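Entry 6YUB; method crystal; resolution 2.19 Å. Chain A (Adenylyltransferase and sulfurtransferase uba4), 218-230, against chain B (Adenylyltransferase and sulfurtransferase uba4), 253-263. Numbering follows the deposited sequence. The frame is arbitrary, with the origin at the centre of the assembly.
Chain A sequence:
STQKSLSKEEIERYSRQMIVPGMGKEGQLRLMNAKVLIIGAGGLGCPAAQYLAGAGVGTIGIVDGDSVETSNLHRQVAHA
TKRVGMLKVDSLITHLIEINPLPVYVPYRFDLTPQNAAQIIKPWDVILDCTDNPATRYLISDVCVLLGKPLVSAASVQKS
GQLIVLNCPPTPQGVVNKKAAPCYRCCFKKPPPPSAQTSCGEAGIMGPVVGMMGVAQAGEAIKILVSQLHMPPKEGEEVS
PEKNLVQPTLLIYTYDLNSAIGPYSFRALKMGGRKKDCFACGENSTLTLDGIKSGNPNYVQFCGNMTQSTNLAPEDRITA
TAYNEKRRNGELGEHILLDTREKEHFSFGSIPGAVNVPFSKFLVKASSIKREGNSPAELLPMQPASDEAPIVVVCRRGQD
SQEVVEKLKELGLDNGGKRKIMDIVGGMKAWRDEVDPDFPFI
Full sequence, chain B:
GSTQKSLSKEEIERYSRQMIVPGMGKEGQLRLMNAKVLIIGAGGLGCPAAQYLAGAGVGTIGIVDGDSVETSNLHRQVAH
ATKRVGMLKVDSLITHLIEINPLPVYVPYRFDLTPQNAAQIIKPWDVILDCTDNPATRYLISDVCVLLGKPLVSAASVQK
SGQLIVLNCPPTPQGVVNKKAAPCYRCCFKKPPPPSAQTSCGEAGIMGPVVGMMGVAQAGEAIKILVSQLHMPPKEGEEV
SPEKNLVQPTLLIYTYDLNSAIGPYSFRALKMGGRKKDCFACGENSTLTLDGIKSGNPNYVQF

Chain A (218-230) AGEAIKILVSQLH
Chain B 253-263: IYTYDLNSAIG

A helix can receive an irregular segment of a partner chain by offering a few well-placed polar atoms along one flank, and the contact between two chains of uba4 illustrates the principle. Three hydrogen bonds fix the register. The shortest runs from Ser A227 OG to Leu B258 O, at a very short 2.4 Å; chi1 of the serine is m (-57°), and its CA-to-CB bond points toward chain B. Near the start of the chain A stretch, Tyr B256 OH donates to Gly A219 O at 2.9 Å, a carbonyl that also accepts the helical bond from Lys A223 N, 3.1 Å from Gly A219 O. One residue further along the helix, Glu A220 OE1 accepts from Ile B262 N at 3.0 Å, with an N-H...acceptor angle of 163°.

The glutamate (chi1 m, chi2 m, chi3 -70°) curls so that its other oxygen serves its own helix: Lys A223 NZ lies 2.8 Å from Glu A220 OE2 in a salt bridge one turn along. The lysine starts from chi1 m, passes through chi2 144° and chi3 106°, both between wells, and ends with chi4 t. Its CE lies over one face of the Tyr B256 ring (chi1 t, -177°; chi2 -86°), while Gly A219 O sits at the ring edge, near its plane. The same Lys A223 CE comes 3.0 Å from Ser B260 O and 3.3 Å from Asp B257 O, so the end of the lysine side chain lies against two backbone carbonyls of the turn.

The helical backbone of chain A, with phi/psi near -60/-45 from Ala A218 to Val A226, relaxes to -96/3 at Ser A227 and turns to positive phi (54/46) at Gln A228. Chain B leaves its strand after Thr B255, remains extended through Tyr B256 and Asp B257, and makes a type I turn from Asp B257 to Ser B260. Asn B259 N donates to Asp B257 OD1 at 3.0 Å, bracing the turn; Ser B260 N to Asp B257 O, at 3.3 Å, is weak. Beyond it, Ala B261 (-58/164) and Ile B262 (-51/131) extend again. Chain B first advances in the helix's own sense, CA to CA 8.5 Å for Gly A219 and Tyr B256, 4.8 Å for Lys A223 and Leu B258, and 5.4 Å for Ser A227 and Asn B259, then doubles back, bringing Ala B261 CA within 6.4 Å of Glu A220 CA.

Looser apolar packing joins Leu B258 (m, t) to the helix, its CD2 4.4 Å from Ile A222 CG2 and its CB 4.5 Å from Val A226 CG1. Further on, the CA-to-CB bond of Leu A229 (m, t) points toward chain B, and its CD2 makes van der Waals contact with Asn B259 OD1 at 3.9 Å. Together the stretches bury 584 Å².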

ATOM      1  N   ALA A 218      -0.852  -0.101  -9.729  1.00 41.02           N
ATOM      2  CA  ALA A 218      -2.157  -0.497 -10.249  1.00 43.82           C
ATOM      3  C   ALA A 218      -3.278   0.178  -9.469  1.00 38.97           C
ATOM      4  O   ALA A 218      -4.254   0.658 -10.057  1.00 40.19           O
ATOM      5  CB  ALA A 218      -2.304  -2.018 -10.201  1.00 40.45           C
ATOM      6  N   GLY A 219      -3.145   0.235  -8.144  1.00 36.02           N
ATOM      7  CA  GLY A 219      -4.148   0.908  -7.332  1.00 42.37           C
ATOM      8  C   GLY A 219      -4.392   2.341  -7.759  1.00 37.92           C
ATOM      9  O   GLY A 219      -5.539   2.775  -7.896  1.00 33.46           O
ATOM     10  N   GLU A 220      -3.318   3.099  -7.976  1.00 30.88           N
ATOM     11  CA  GLU A 220      -3.480   4.491  -8.382  1.00 34.76           C
ATOM     12  C   GLU A 220      -4.106   4.588  -9.767  1.00 33.84           C
ATOM     13  O   GLU A 220      -5.008   5.409  -9.986  1.00 34.16           O
ATOM     14  CB  GLU A 220      -2.132   5.214  -8.348  1.00 42.56           C
ATOM     15  CG  GLU A 220      -1.469   5.206  -6.986  1.00 42.83           C
ATOM     16  CD  GLU A 220      -2.375   5.747  -5.899  0.37 47.94           C
ATOM     17  OE1 GLU A 220      -2.636   6.968  -5.895  0.91 47.78           O
ATOM     18  OE2 GLU A 220      -2.842   4.947  -5.062  0.81 49.14           O
ATOM     19  N   ALA A 221      -3.648   3.757 -10.710  1.00 32.46           N
ATOM     20  CA  ALA A 221      -4.218   3.772 -12.050  1.00 33.70           C
ATOM     21  C   ALA A 221      -5.719   3.518 -12.013  1.00 34.39           C
ATOM     22  O   ALA A 221      -6.489   4.186 -12.716  1.00 35.08           O
ATOM     23  CB  ALA A 221      -3.520   2.735 -12.932  1.00 31.59           C
ATOM     24  N   ILE A 222      -6.157   2.554 -11.200  1.00 33.23           N
ATOM     25  CA  ILE A 222      -7.584   2.263 -11.099  1.00 36.43           C
ATOM     26  C   ILE A 222      -8.334   3.477 -10.570  1.00 34.43           C
ATOM     27  O   ILE A 222      -9.392   3.847 -11.092  1.00 38.48           O
ATOM     28  CB  ILE A 222      -7.813   1.016 -10.221  1.00 37.36           C
ATOM     29  CG1 ILE A 222      -7.317  -0.233 -10.952  1.00 32.84           C
ATOM     30  CG2 ILE A 222      -9.283   0.884  -9.854  1.00 36.67           C
ATOM     31  CD1 ILE A 222      -7.237  -1.472 -10.083  1.00 38.70           C
ATOM     32  N   LYS A 223      -7.793   4.125  -9.535  1.00 35.87           N
ATOM     33  CA  LYS A 223      -8.427   5.324  -8.992  1.00 42.09           C
ATOM     34  C   LYS A 223      -8.576   6.398 -10.062  1.00 42.05           C
ATOM     35  O   LYS A 223      -9.640   7.017 -10.195  1.00 45.30           O
ATOM     36  CB  LYS A 223      -7.614   5.859  -7.809  1.00 42.11           C
ATOM     37  CG  LYS A 223      -7.699   4.999  -6.559  1.00 47.51           C
ATOM     38  CD  LYS A 223      -6.370   4.960  -5.802  1.00 45.18           C
ATOM     39  CE  LYS A 223      -6.411   5.791  -4.529  1.00 47.66           C
ATOM     40  NZ  LYS A 223      -5.219   5.523  -3.669  1.00 46.51           N
ATOM     41  N   ILE A 224      -7.515   6.632 -10.840  1.00 36.04           N
ATOM     42  CA  ILE A 224      -7.542   7.700 -11.834  1.00 37.54           C
ATOM     43  C   ILE A 224      -8.639   7.452 -12.859  1.00 38.51           C
ATOM     44  O   ILE A 224      -9.382   8.369 -13.230  1.00 41.44           O
ATOM     45  CB  ILE A 224      -6.161   7.834 -12.506  1.00 39.68           C
ATOM     46  CG1 ILE A 224      -5.117   8.280 -11.483  1.00 36.80           C
ATOM     47  CG2 ILE A 224      -6.232   8.809 -13.677  1.00 37.50           C
ATOM     48  CD1 ILE A 224      -3.687   8.116 -11.953  1.00 36.69           C
ATOM     49  N   LEU A 225      -8.758   6.214 -13.338  1.00 37.16           N
ATOM     50  CA  LEU A 225      -9.735   5.915 -14.377  1.00 37.56           C
ATOM     51  C   LEU A 225     -11.153   5.933 -13.820  1.00 38.59           C
ATOM     52  O   LEU A 225     -12.051   6.557 -14.400  1.00 41.53           O
ATOM     53  CB  LEU A 225      -9.416   4.558 -15.010  1.00 39.76           C
ATOM     54  CG  LEU A 225      -8.064   4.467 -15.715  1.00 39.77           C
ATOM     55  CD1 LEU A 225      -7.732   3.027 -16.074  1.00 40.23           C
ATOM     56  CD2 LEU A 225      -8.050   5.344 -16.963  1.00 38.44           C
ATOM     57  N   VAL A 226     -11.376   5.259 -12.688  1.00 35.59           N
ATOM     58  CA  VAL A 226     -12.727   5.134 -12.150  1.00 37.21           C
ATOM     59  C   VAL A 226     -13.289   6.500 -11.776  1.00 38.12           C
ATOM     60  O   VAL A 226     -14.450   6.811 -12.068  1.00 40.28           O
ATOM     61  CB  VAL A 226     -12.730   4.171 -10.949  1.00 38.94           C
ATOM     62  CG1 VAL A 226     -13.979   4.376 -10.098  1.00 42.34           C
ATOM     63  CG2 VAL A 226     -12.641   2.729 -11.421  1.00 36.86           C
ATOM     64  N   SER A 227     -12.484   7.335 -11.126  1.00 39.67           N
ATOM     65  CA  SER A 227     -12.932   8.650 -10.685  1.00 44.07           C
ATOM     66  C   SER A 227     -12.561   9.763 -11.655  1.00 46.26           C
ATOM     67  O   SER A 227     -12.839  10.933 -11.370  1.00 44.94           O
ATOM     68  CB  SER A 227     -12.357   8.963  -9.298  1.00 40.35           C
ATOM     69  OG  SER A 227     -12.728   7.973  -8.356  1.00 42.44           O
ATOM     70  N   GLN A 228     -11.945   9.432 -12.789  1.00 42.83           N
ATOM     71  CA  GLN A 228     -11.580  10.419 -13.804  1.00 45.08           C
ATOM     72  C   GLN A 228     -10.756  11.552 -13.195  1.00 43.11           C
ATOM     73  O   GLN A 228     -10.987  12.737 -13.446  1.00 41.57           O
ATOM     74  CB  GLN A 228     -12.827  10.962 -14.506  1.00 44.92           C
ATOM     75  CG  GLN A 228     -13.640   9.891 -15.208  1.00 48.44           C
ATOM     76  CD  GLN A 228     -14.704  10.463 -16.120  1.00 54.68           C
ATOM     77  OE1 GLN A 228     -15.525  11.279 -15.701  1.00 58.00           O
ATOM     78  NE2 GLN A 228     -14.691  10.041 -17.380  1.00 57.13           N
ATOM     79  N   LEU A 229      -9.771  11.168 -12.382  1.00 44.40           N
ATOM     80  CA  LEU A 229      -8.908  12.146 -11.736  1.00 45.45           C
ATOM     81  C   LEU A 229      -8.006  12.862 -12.732  1.00 48.23           C
ATOM     82  O   LEU A 229      -7.496  13.945 -12.421  1.00 50.60           O
ATOM     83  CB  LEU A 229      -8.067  11.457 -10.663  1.00 45.20           C
ATOM     84  CG  LEU A 229      -8.864  10.630  -9.654  1.00 46.61           C
ATOM     85  CD1 LEU A 229      -7.935   9.937  -8.661  1.00 44.93           C
ATOM     86  CD2 LEU A 229      -9.880  11.506  -8.925  1.00 48.22           C
ATOM     87  N   HIS A 230      -7.802  12.288 -13.919  1.00 44.59           N
ATOM     88  CA  HIS A 230      -7.003  12.926 -14.953  1.00 43.81           C
ATOM     89  C   HIS A 230      -7.801  13.906 -15.803  1.00 48.99           C
ATOM     90  O   HIS A 230      -7.240  14.478 -16.745  1.00 47.45           O
ATOM     91  CB  HIS A 230      -6.364  11.866 -15.861  1.00 43.84           C
ATOM     92  CG  HIS A 230      -7.350  11.007 -16.595  1.00 46.24           C
ATOM     93  ND1 HIS A 230      -8.585  10.673 -16.080  1.00 46.91           N
ATOM     94  CD2 HIS A 230      -7.276  10.406 -17.807  1.00 47.65           C
ATOM     95  CE1 HIS A 230      -9.228   9.905 -16.940  1.00 47.31           C
ATOM     96  NE2 HIS A 230      -8.457   9.730 -17.998  1.00 47.84           N
TER
ATOM     97  N   ILE B 253      -2.615   0.219   8.927  1.00 41.85           N
ATOM     98  CA  ILE B 253      -3.942   0.390   8.346  1.00 38.16           C
ATOM     99  C   ILE B 253      -3.784   1.176   7.054  1.00 44.96           C
ATOM    100  O   ILE B 253      -3.334   2.329   7.077  1.00 49.09           O
ATOM    101  CB  ILE B 253      -4.909   1.109   9.303  1.00 45.19           C
ATOM    102  CG1 ILE B 253      -5.023   0.335  10.619  1.00 39.70           C
ATOM    103  CG2 ILE B 253      -6.278   1.276   8.650  1.00 44.39           C
ATOM    104  CD1 ILE B 253      -5.975   0.947  11.620  1.00 47.30           C
ATOM    105  N   TYR B 254      -4.151   0.561   5.935  1.00 47.21           N
ATOM    106  CA  TYR B 254      -4.112   1.212   4.633  1.00 42.78           C
ATOM    107  C   TYR B 254      -5.539   1.473   4.170  1.00 43.36           C
ATOM    108  O   TYR B 254      -6.310   0.531   3.967  1.00 44.50           O
ATOM    109  CB  TYR B 254      -3.363   0.360   3.611  1.00 43.85           C
ATOM    110  CG  TYR B 254      -3.426   0.932   2.214  1.00 44.95           C
ATOM    111  CD1 TYR B 254      -3.101   2.262   1.976  1.00 48.61           C
ATOM    112  CD2 TYR B 254      -3.815   0.150   1.137  1.00 44.61           C
ATOM    113  CE1 TYR B 254      -3.163   2.797   0.708  1.00 52.57           C
ATOM    114  CE2 TYR B 254      -3.878   0.675  -0.140  1.00 48.84           C
ATOM    115  CZ  TYR B 254      -3.550   1.995  -0.349  1.00 48.38           C
ATOM    116  OH  TYR B 254      -3.612   2.529  -1.612  1.00 54.04           O
ATOM    117  N   THR B 255      -5.881   2.746   4.001  1.00 39.50           N
ATOM    118  CA  THR B 255      -7.210   3.153   3.564  1.00 41.02           C
ATOM    119  C   THR B 255      -7.164   3.518   2.086  1.00 45.32           C
ATOM    120  O   THR B 255      -6.298   4.285   1.654  1.00 43.21           O
ATOM    121  CB  THR B 255      -7.718   4.336   4.391  1.00 43.08           C
ATOM    122  OG1 THR B 255      -7.723   3.979   5.778  1.00 44.60           O
ATOM    123  CG2 THR B 255      -9.128   4.721   3.966  1.00 45.98           C
ATOM    124  N   TYR B 256      -8.103   2.969   1.319  1.00 49.93           N
ATOM    125  CA  TYR B 256      -8.130   3.093  -0.139  1.00 49.27           C
ATOM    126  C   TYR B 256      -9.453   3.732  -0.536  1.00 52.84           C
ATOM    127  O   TYR B 256     -10.519   3.136  -0.345  1.00 56.80           O
ATOM    128  CB  TYR B 256      -7.953   1.721  -0.788  1.00 50.04           C
ATOM    129  CG  TYR B 256      -7.893   1.712  -2.301  1.00 48.03           C
ATOM    130  CD1 TYR B 256      -9.053   1.670  -3.064  1.00 47.13           C
ATOM    131  CD2 TYR B 256      -6.674   1.715  -2.964  1.00 45.39           C
ATOM    132  CE1 TYR B 256      -9.001   1.649  -4.443  1.00 49.91           C
ATOM    133  CE2 TYR B 256      -6.610   1.693  -4.341  1.00 47.29           C
ATOM    134  CZ  TYR B 256      -7.777   1.659  -5.079  1.00 50.36           C
ATOM    135  OH  TYR B 256      -7.722   1.631  -6.459  1.00 44.35           O
ATOM    136  N   ASP B 257      -9.384   4.938  -1.092  1.00 40.79           N
ATOM    137  CA  ASP B 257     -10.557   5.672  -1.548  1.00 45.97           C
ATOM    138  C   ASP B 257     -10.426   5.923  -3.043  1.00 43.21           C
ATOM    139  O   ASP B 257      -9.421   6.480  -3.498  1.00 41.75           O
ATOM    140  CB  ASP B 257     -10.711   6.992  -0.787  1.00 51.56           C
ATOM    141  CG  ASP B 257     -12.078   7.620  -0.983  1.00 60.75           C
ATOM    142  OD1 ASP B 257     -12.524   7.735  -2.142  1.00 63.67           O
ATOM    143  OD2 ASP B 257     -12.712   7.990   0.027  1.00 64.66           O
ATOM    144  N   LEU B 258     -11.447   5.520  -3.801  1.00 50.07           N
ATOM    145  CA  LEU B 258     -11.369   5.569  -5.256  1.00 50.06           C
ATOM    146  C   LEU B 258     -11.349   6.991  -5.804  1.00 49.27           C
ATOM    147  O   LEU B 258     -10.954   7.183  -6.961  1.00 46.10           O
ATOM    148  CB  LEU B 258     -12.547   4.802  -5.861  1.00 45.14           C
ATOM    149  CG  LEU B 258     -12.542   3.292  -5.638  1.00 46.41           C
ATOM    150  CD1 LEU B 258     -13.919   2.704  -5.896  1.00 49.33           C
ATOM    151  CD2 LEU B 258     -11.506   2.624  -6.530  1.00 48.75           C
ATOM    152  N   ASN B 259     -11.758   7.984  -5.014  1.00 41.64           N
ATOM    153  CA  ASN B 259     -11.860   9.357  -5.489  1.00 45.45           C
ATOM    154  C   ASN B 259     -10.737  10.244  -4.960  1.00 48.27           C
ATOM    155  O   ASN B 259     -10.851  11.474  -5.001  1.00 48.93           O
ATOM    156  CB  ASN B 259     -13.216   9.948  -5.103  1.00 50.70           C
ATOM    157  CG  ASN B 259     -13.534  11.226  -5.855  1.00 52.68           C
ATOM    158  OD1 ASN B 259     -13.336  11.310  -7.069  1.00 55.25           O
ATOM    159  ND2 ASN B 259     -14.014  12.236  -5.136  1.00 54.62           N
ATOM    160  N   SER B 260      -9.652   9.651  -4.471  1.00 45.22           N
ATOM    161  CA  SER B 260      -8.563  10.428  -3.892  1.00 47.56           C
ATOM    162  C   SER B 260      -7.264   9.659  -4.057  1.00 47.28           C
ATOM    163  O   SER B 260      -7.131   8.550  -3.533  1.00 46.85           O
ATOM    164  CB  SER B 260      -8.833  10.721  -2.413  1.00 50.88           C
ATOM    165  OG  SER B 260      -7.880  11.626  -1.886  1.00 55.22           O
ATOM    166  N   ALA B 261      -6.313  10.245  -4.780  1.00 45.84           N
ATOM    167  CA  ALA B 261      -4.991   9.647  -4.898  1.00 42.35           C
ATOM    168  C   ALA B 261      -4.364   9.464  -3.520  1.00 41.40           C
ATOM    169  O   ALA B 261      -4.802  10.051  -2.521  1.00 44.54           O
ATOM    170  CB  ALA B 261      -4.090  10.517  -5.779  1.00 40.24           C
ATOM    171  N   ILE B 262      -3.318   8.638  -3.473  1.00 45.76           N
ATOM    172  CA  ILE B 262      -2.661   8.313  -2.213  1.00 45.79           C
ATOM    173  C   ILE B 262      -2.316   9.595  -1.471  1.00 45.60           C
ATOM    174  O   ILE B 262      -1.738  10.527  -2.043  1.00 46.71           O
ATOM    175  CB  ILE B 262      -1.412   7.451  -2.482  1.00 44.05           C
ATOM    176  CG1 ILE B 262      -0.804   6.953  -1.173  1.00 43.66           C
ATOM    177  CG2 ILE B 262      -0.378   8.236  -3.288  1.00 43.63           C
ATOM    178  CD1 ILE B 262      -1.510   5.741  -0.603  1.00 45.33           C
ATOM    179  N   GLY B 263      -2.670   9.642  -0.186  1.00 38.20           N
ATOM    180  CA  GLY B 263      -2.463  10.819   0.625  1.00 35.83           C
ATOM    181  C   GLY B 263      -1.420  10.616   1.705  1.00 36.64           C
ATOM    182  O   GLY B 263      -0.835   9.537   1.840  1.00 34.85           O
TER